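Side-chain contacts in alpha-1,2-mannosyltransferase (Ktr4), putative (Neosartorya fumigata, PDB 7BOP), which is a putative fungal glycosyltransferase of the GT-A clan that binds guanosine-5'-diphosphate and a manganese ion: residues A[224-227]-A[228-232]; A[269-273]-A[274-278]; A[320-323]-A[324-328]. One frame throughout, in Å; residues are numbered along the deposited sequence.

Contact 1: A[224-227]-A[228-232]; sequences LFDD and PKTVP
D227 and K229 form an Asx turn at the start of the short 3-10 segment 228-230, in the loop that leads from strand 218-224 to helix 234-244. D227 OD1 takes the backbone N-H of K229 at 3.1 Å, from above the plane of the carboxylate. Carbon CG of D227 stands opposite its own backbone N (chi1 -179°), which brings OD1 within reach of the N-H and NZ of K229. The same OD1 also receives K229 NZ at 2.8 Å, this time on its syn side and nearer the carboxylate plane. K229 reaches it by folding back on itself, its chain bent at both chi3 and chi4; a weak second bond joins K229 NZ to D227 OD2 at 3.1 Å. Proline suits position 228, since a tight turn needs no N-H there and the ring restrains phi near the value the 3-10 segment needs.

T230 closes the turn through its own N and OG1, both donating to D227 O. The OG1 bond, 2.7 Å to D227 O, lies in the carbonyl plane, while T230 N meets that oxygen at 3.0 Å from above the plane, so one carbonyl is held twice by one residue. Water 1 donates to both T230 OG1 and D226 OD2, bridging two side chains that do not bond directly. D226 OD1 meanwhile accepts the N-H of D227 at 2.8 Å.

D227 OD2 has a further salt-bridge partner in K158. With two lysines and a backbone N-H about it, the D227 carboxylate is probably stabilised as the anion, and its rotation is fixed by bonds on both oxygens.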
loop_
_atom_site.group_PDB
_atom_site.type_symbol
_atom_site.label_atom_id
_atom_site.label_comp_id
_atom_site.label_asym_id
_atom_site.label_seq_id
_atom_site.Cartn_x
_atom_site.Cartn_y
_atom_site.Cartn_z
ATOM N N LEU A 224 -2.242 -2.975 9.570
ATOM C CA LEU A 224 -2.307 -2.116 10.757
ATOM C C LEU A 224 -3.707 -1.618 11.057
ATOM O O LEU A 224 -4.543 -1.504 10.167
ATOM C CB LEU A 224 -1.460 -0.854 10.545
ATOM C CG LEU A 224 0.027 -0.948 10.219
ATOM C CD1 LEU A 224 0.602 0.450 10.108
ATOM C CD2 LEU A 224 0.777 -1.708 11.288
ATOM N N PHE A 225 -3.925 -1.252 12.321
ATOM C CA PHE A 225 -5.034 -0.379 12.703
ATOM C C PHE A 225 -4.748 1.061 12.243
ATOM O O PHE A 225 -3.587 1.470 12.101
ATOM C CB PHE A 225 -5.254 -0.421 14.228
ATOM C CG PHE A 225 -5.820 -1.720 14.707
ATOM C CD1 PHE A 225 -7.192 -1.914 14.748
ATOM C CD2 PHE A 225 -4.993 -2.765 15.082
ATOM C CE1 PHE A 225 -7.732 -3.122 15.175
ATOM C CE2 PHE A 225 -5.522 -3.979 15.501
ATOM C CZ PHE A 225 -6.892 -4.159 15.550
ATOM N N ASP A 226 -5.806 1.814 11.982
ATOM C CA ASP A 226 -5.700 3.236 11.663
ATOM C C ASP A 226 -6.234 4.069 12.819
ATOM O O ASP A 226 -6.805 3.543 13.780
ATOM C CB ASP A 226 -6.464 3.578 10.381
ATOM C CG ASP A 226 -5.784 4.675 9.552
ATOM O OD1 ASP A 226 -5.007 5.478 10.114
ATOM O OD2 ASP A 226 -6.035 4.727 8.334
ATOM N N ASP A 227 -6.037 5.370 12.707
ATOM C CA ASP A 227 -6.650 6.340 13.601
ATOM C C ASP A 227 -8.121 6.557 13.194
ATOM O O ASP A 227 -8.378 7.122 12.130
ATOM C CB ASP A 227 -5.867 7.651 13.512
ATOM C CG ASP A 227 -6.411 8.735 14.428
ATOM O OD1 ASP A 227 -7.386 8.500 15.169
ATOM O OD2 ASP A 227 -5.860 9.848 14.385
ATOM N N PRO A 228 -9.086 6.134 14.040
ATOM C CA PRO A 228 -10.513 6.335 13.708
ATOM C C PRO A 228 -10.908 7.779 13.407
ATOM O O PRO A 228 -11.838 8.002 12.628
ATOM C CB PRO A 228 -11.262 5.865 14.969
ATOM C CG PRO A 228 -10.275 5.097 15.772
ATOM C CD PRO A 228 -8.907 5.570 15.391
ATOM N N LYS A 229 -10.215 8.753 14.010
ATOM C CA LYS A 229 -10.499 10.177 13.767
ATOM C C LYS A 229 -10.268 10.619 12.321
ATOM O O LYS A 229 -10.812 11.638 11.912
ATOM C CB LYS A 229 -9.642 11.069 14.666
ATOM C CG LYS A 229 -9.970 10.922 16.149
ATOM C CD LYS A 229 -9.203 11.924 17.009
ATOM C CE LYS A 229 -7.696 11.807 16.871
ATOM N NZ LYS A 229 -7.162 10.448 17.154
ATOM N N THR A 230 -9.447 9.886 11.567
ATOM C CA THR A 230 -9.214 10.208 10.149
ATOM C C THR A 230 -10.305 9.680 9.221
ATOM O O THR A 230 -10.365 10.116 8.068
ATOM C CB THR A 230 -7.851 9.687 9.649
ATOM O OG1 THR A 230 -7.818 8.257 9.699
ATOM C CG2 THR A 230 -6.712 10.239 10.514
ATOM N N VAL A 231 -11.147 8.754 9.707
ATOM C CA VAL A 231 -12.107 8.025 8.859
ATOM C C VAL A 231 -13.531 7.856 9.435
ATOM O O VAL A 231 -14.189 6.875 9.119
ATOM C CB VAL A 231 -11.545 6.624 8.469
ATOM C CG1 VAL A 231 -10.325 6.756 7.566
ATOM C CG2 VAL A 231 -11.200 5.790 9.702
ATOM N N PRO A 232 -14.036 8.821 10.241
ATOM C CA PRO A 232 -15.302 8.505 10.917
ATOM C C PRO A 232 -16.521 8.199 10.021
ATOM O O PRO A 232 -17.309 7.344 10.390
ATOM C CB PRO A 232 -15.545 9.731 11.814
ATOM C CG PRO A 232 -14.761 10.818 11.191
ATOM C CD PRO A 232 -13.535 10.142 10.650
HETATM O O HOH W 1 -6.858 7.165 7.188
#

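Contact 2: A[269-273]-A[274-278]; sequences EAANG and YSTCH
From A271 to Y274 the chain makes a type I' beta turn after helix 265-270. N272, at positive phi, is the C-prime residue of a Schellman motif, its N bonded to E269 O at 3.0 Å and G273 N to T268 O. G273 has a phi of 109°, where a side chain would collide with the preceding carbonyl oxygen, so glycine is the natural occupant.

From the first position of the turn, the methyl of A271 sits 3.4 Å from Y274 O, and the same CB meets T276 CG2 at 3.5 Å; a small apolar residue suits so close a fit. Y274 extends away from the turn with CG opposite its backbone N (chi1 169°). T276 N stands 3.4 Å above the centre of the Y274 ring, and Y274 OH donates to C277 O at 2.7 Å. S275 OG accepts the N-H of C277 at 3.1 Å and also bonds W257 O. H278 ND1 donates to T276 O at 3.0 Å, nearly straight and in the imidazole plane. C277 is disulfide-bonded to C375.

The Schellman motif is a standard C-terminal helix cap; here an ST turn at S275 follows before strand 278-279.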
loop_
_atom_site.group_PDB
_atom_site.type_symbol
_atom_site.label_atom_id
_atom_site.label_comp_id
_atom_site.label_asym_id
_atom_site.label_seq_id
_atom_site.Cartn_x
_atom_site.Cartn_y
_atom_site.Cartn_z
ATOM N N GLU A 269 -15.998 1.000 17.050
ATOM C CA GLU A 269 -17.047 1.938 17.434
ATOM C C GLU A 269 -16.726 3.350 16.967
ATOM O O GLU A 269 -17.593 4.016 16.398
ATOM C CB GLU A 269 -17.292 1.924 18.948
ATOM C CG GLU A 269 -18.296 2.994 19.389
ATOM C CD GLU A 269 -19.200 2.550 20.528
ATOM O OE1 GLU A 269 -20.001 1.607 20.319
ATOM O OE2 GLU A 269 -19.126 3.160 21.620
ATOM N N ALA A 270 -15.495 3.808 17.173
ATOM C CA ALA A 270 -15.120 5.179 16.806
ATOM C C ALA A 270 -15.150 5.409 15.281
ATOM O O ALA A 270 -15.393 6.523 14.820
ATOM C CB ALA A 270 -13.738 5.528 17.373
ATOM N N ALA A 271 -14.917 4.349 14.511
ATOM C CA ALA A 271 -14.968 4.424 13.049
ATOM C C ALA A 271 -16.306 3.916 12.505
ATOM O O ALA A 271 -16.429 3.622 11.317
ATOM C CB ALA A 271 -13.786 3.650 12.458
ATOM N N ASN A 272 -17.305 3.795 13.389
ATOM C CA ASN A 272 -18.699 3.535 13.019
ATOM C C ASN A 272 -18.904 2.265 12.198
ATOM O O ASN A 272 -19.577 2.279 11.159
ATOM C CB ASN A 272 -19.275 4.766 12.312
ATOM C CG ASN A 272 -19.258 5.983 13.206
ATOM O OD1 ASN A 272 -19.858 5.963 14.269
ATOM N ND2 ASN A 272 -18.529 7.018 12.816
ATOM N N GLY A 273 -18.305 1.175 12.677
ATOM C CA GLY A 273 -18.485 -0.151 12.093
ATOM C C GLY A 273 -17.295 -0.733 11.343
ATOM O O GLY A 273 -17.285 -1.921 11.068
ATOM N N TYR A 274 -16.314 0.094 10.994
ATOM C CA TYR A 274 -15.077 -0.353 10.327
ATOM C C TYR A 274 -13.972 -0.569 11.374
ATOM O O TYR A 274 -13.765 0.272 12.235
ATOM C CB TYR A 274 -14.689 0.675 9.262
ATOM C CG TYR A 274 -13.326 0.567 8.631
ATOM C CD1 TYR A 274 -12.842 -0.655 8.161
ATOM C CD2 TYR A 274 -12.534 1.710 8.430
ATOM C CE1 TYR A 274 -11.600 -0.747 7.554
ATOM C CE2 TYR A 274 -11.292 1.624 7.806
ATOM C CZ TYR A 274 -10.825 0.393 7.381
ATOM O OH TYR A 274 -9.587 0.265 6.788
ATOM N N SER A 275 -13.288 -1.710 11.298
ATOM C CA SER A 275 -12.210 -2.056 12.239
ATOM C C SER A 275 -11.044 -1.063 12.211
ATOM O O SER A 275 -10.278 -0.984 13.168
ATOM C CB SER A 275 -11.659 -3.444 11.918
ATOM O OG SER A 275 -10.970 -3.430 10.669
ATOM N N THR A 276 -10.925 -0.348 11.083
ATOM C CA THR A 276 -9.824 0.567 10.729
ATOM C C THR A 276 -8.597 -0.168 10.194
ATOM O O THR A 276 -7.626 0.476 9.792
ATOM C CB THR A 276 -9.380 1.529 11.860
ATOM O OG1 THR A 276 -8.552 0.831 12.803
ATOM C CG2 THR A 276 -10.580 2.196 12.535
ATOM N N CYS A 277 -8.644 -1.498 10.150
ATOM C CA CYS A 277 -7.511 -2.276 9.689
ATOM C C CYS A 277 -7.325 -2.112 8.185
ATOM O O CYS A 277 -8.291 -2.011 7.418
ATOM C CB CYS A 277 -7.658 -3.747 10.050
ATOM S SG CYS A 277 -7.589 -3.986 11.834
ATOM N N HIS A 278 -6.063 -2.060 7.784
ATOM C CA HIS A 278 -5.730 -1.780 6.414
ATOM C C HIS A 278 -4.380 -2.360 6.085
ATOM O O HIS A 278 -3.509 -2.514 6.953
ATOM C CB HIS A 278 -5.737 -0.263 6.173
ATOM C CG HIS A 278 -4.785 0.504 7.042
ATOM N ND1 HIS A 278 -5.122 0.949 8.304
ATOM C CD2 HIS A 278 -3.514 0.922 6.824
ATOM C CE1 HIS A 278 -4.098 1.603 8.823
ATOM N NE2 HIS A 278 -3.113 1.605 7.944
#

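Contact 3: A[320-323]-A[324-328]; sequences HSIG and LGLFA
H320 O and L324 N open the run of i to i+4 bonds here: the amide of L324 meets the carbonyl at 2.8 Å and almost straight (170°). G325 N then donates to S321 O at 2.9 Å, and L326 N to I322 O at 2.9 Å. G323 O serves two amides, taking F327 N at 2.9 Å and, weakly, L326 N at 3.5 Å. The last amide, that of A328, is bonded to L324 O although A328 itself has left helical angles. At the helix end A328 O accepts from S250 OG, and L326 O has a weak bond to the same hydroxyl.

The polar side chains find their partners elsewhere. Both ring nitrogens of H320 are engaged, ND1 with E284 OE1 and NE2 with N174 O, and these two bonds fix the rotation of the imidazole. S321 OG, reaching back one turn, bonds A317 O and also meets the backbone N of F279 beyond the helix.

This is the last two turns of helix 316-327 and its exit, a buried helix packed against helices 234-244 and 255-258. On that side beta-branched I322 and gamma-branched L326 run side by side, pointing the same way, with I322 CG2 against L326 CD1 at 3.5 Å. CG2 of I322 is set opposite its backbone N, which turns that methyl toward the next turn of the helix.

F327 CD2 lies 3.1 Å from G323 O, which sits obliquely to the ring. Over one face of the ring stands L326 CB, 3.6 Å above its plane. L242 and Y248 also touch F327.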
loop_
_atom_site.group_PDB
_atom_site.type_symbol
_atom_site.label_atom_id
_atom_site.label_comp_id
_atom_site.label_asym_id
_atom_site.label_seq_id
_atom_site.Cartn_x
_atom_site.Cartn_y
_atom_site.Cartn_z
ATOM N N HIS A 320 -8.156 1.669 -0.268
ATOM C CA HIS A 320 -7.731 0.449 -0.985
ATOM C C HIS A 320 -8.183 -0.825 -0.292
ATOM O O HIS A 320 -8.701 -1.746 -0.941
ATOM C CB HIS A 320 -6.209 0.417 -1.147
ATOM C CG HIS A 320 -5.697 1.383 -2.167
ATOM N ND1 HIS A 320 -4.372 1.436 -2.535
ATOM C CD2 HIS A 320 -6.332 2.319 -2.910
ATOM C CE1 HIS A 320 -4.206 2.376 -3.446
ATOM N NE2 HIS A 320 -5.381 2.931 -3.691
ATOM N N SER A 321 -7.981 -0.875 1.028
ATOM C CA SER A 321 -8.287 -2.072 1.803
ATOM C C SER A 321 -9.764 -2.411 1.787
ATOM O O SER A 321 -10.132 -3.581 1.628
ATOM C CB SER A 321 -7.806 -1.912 3.246
ATOM O OG SER A 321 -6.412 -1.651 3.276
ATOM N N ILE A 322 -10.607 -1.395 1.954
ATOM C CA ILE A 322 -12.057 -1.594 1.877
ATOM C C ILE A 322 -12.457 -2.008 0.449
ATOM O O ILE A 322 -13.243 -2.938 0.267
ATOM C CB ILE A 322 -12.826 -0.339 2.327
ATOM C CG1 ILE A 322 -12.689 -0.149 3.848
ATOM C CG2 ILE A 322 -14.292 -0.443 1.962
ATOM C CD1 ILE A 322 -13.036 1.240 4.328
ATOM N N GLY A 323 -11.920 -1.318 -0.550
ATOM C CA GLY A 323 -12.211 -1.660 -1.944
ATOM C C GLY A 323 -11.863 -3.097 -2.292
ATOM O O GLY A 323 -12.667 -3.805 -2.908
ATOM N N LEU A 324 -10.665 -3.526 -1.889
ATOM C CA LEU A 324 -10.232 -4.919 -2.050
ATOM C C LEU A 324 -11.136 -5.873 -1.288
ATOM O O LEU A 324 -11.564 -6.902 -1.829
ATOM C CB LEU A 324 -8.783 -5.114 -1.578
ATOM C CG LEU A 324 -7.710 -4.429 -2.441
ATOM C CD1 LEU A 324 -6.416 -4.248 -1.657
ATOM C CD2 LEU A 324 -7.465 -5.228 -3.717
ATOM N N GLY A 325 -11.420 -5.531 -0.033
ATOM C CA GLY A 325 -12.229 -6.377 0.834
ATOM C C GLY A 325 -13.674 -6.552 0.414
ATOM O O GLY A 325 -14.300 -7.526 0.804
ATOM N N LEU A 326 -14.213 -5.609 -0.355
ATOM C CA LEU A 326 -15.593 -5.695 -0.854
ATOM C C LEU A 326 -15.710 -6.175 -2.302
ATOM O O LEU A 326 -16.682 -6.848 -2.639
ATOM C CB LEU A 326 -16.275 -4.333 -0.735
ATOM C CG LEU A 326 -16.413 -3.789 0.685
ATOM C CD1 LEU A 326 -16.934 -2.373 0.617
ATOM C CD2 LEU A 326 -17.318 -4.677 1.516
ATOM N N PHE A 327 -14.735 -5.826 -3.143
ATOM C CA PHE A 327 -14.847 -6.012 -4.597
ATOM C C PHE A 327 -13.848 -6.995 -5.214
ATOM O O PHE A 327 -14.078 -7.461 -6.329
ATOM C CB PHE A 327 -14.774 -4.643 -5.293
ATOM C CG PHE A 327 -15.659 -3.600 -4.652
ATOM C CD1 PHE A 327 -17.015 -3.861 -4.428
ATOM C CD2 PHE A 327 -15.138 -2.373 -4.235
ATOM C CE1 PHE A 327 -17.825 -2.922 -3.810
ATOM C CE2 PHE A 327 -15.949 -1.429 -3.618
ATOM C CZ PHE A 327 -17.293 -1.701 -3.412
ATOM N N ALA A 328 -12.768 -7.332 -4.505
ATOM C CA ALA A 328 -11.817 -8.319 -4.993
ATOM C C ALA A 328 -12.156 -9.709 -4.476
ATOM O O ALA A 328 -12.995 -9.878 -3.589
ATOM C CB ALA A 328 -10.396 -7.933 -4.600
#

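Overall arrangement
Following the chain, contact 1 shapes the loop between strand 218-224 and helix 234-244; contact 2 ends helix 265-270 and turns toward strand 278-279; contact 3 lies within helix 316-327. They come in series, none nested in or crossing another. Contacts 1 and 2 touch, their centres about 7 Å apart: P232 O meets N272 ND2, and L224 O meets H278 N where the strands pair. Contact 2 also touches contact 3, through H278 against S321 and Y274 against I322. Contacts 1 and 3 do not touch, their nearest atoms about 7 Å apart, so 269-278 joins the loop after strand 218-224 to helix 316-327.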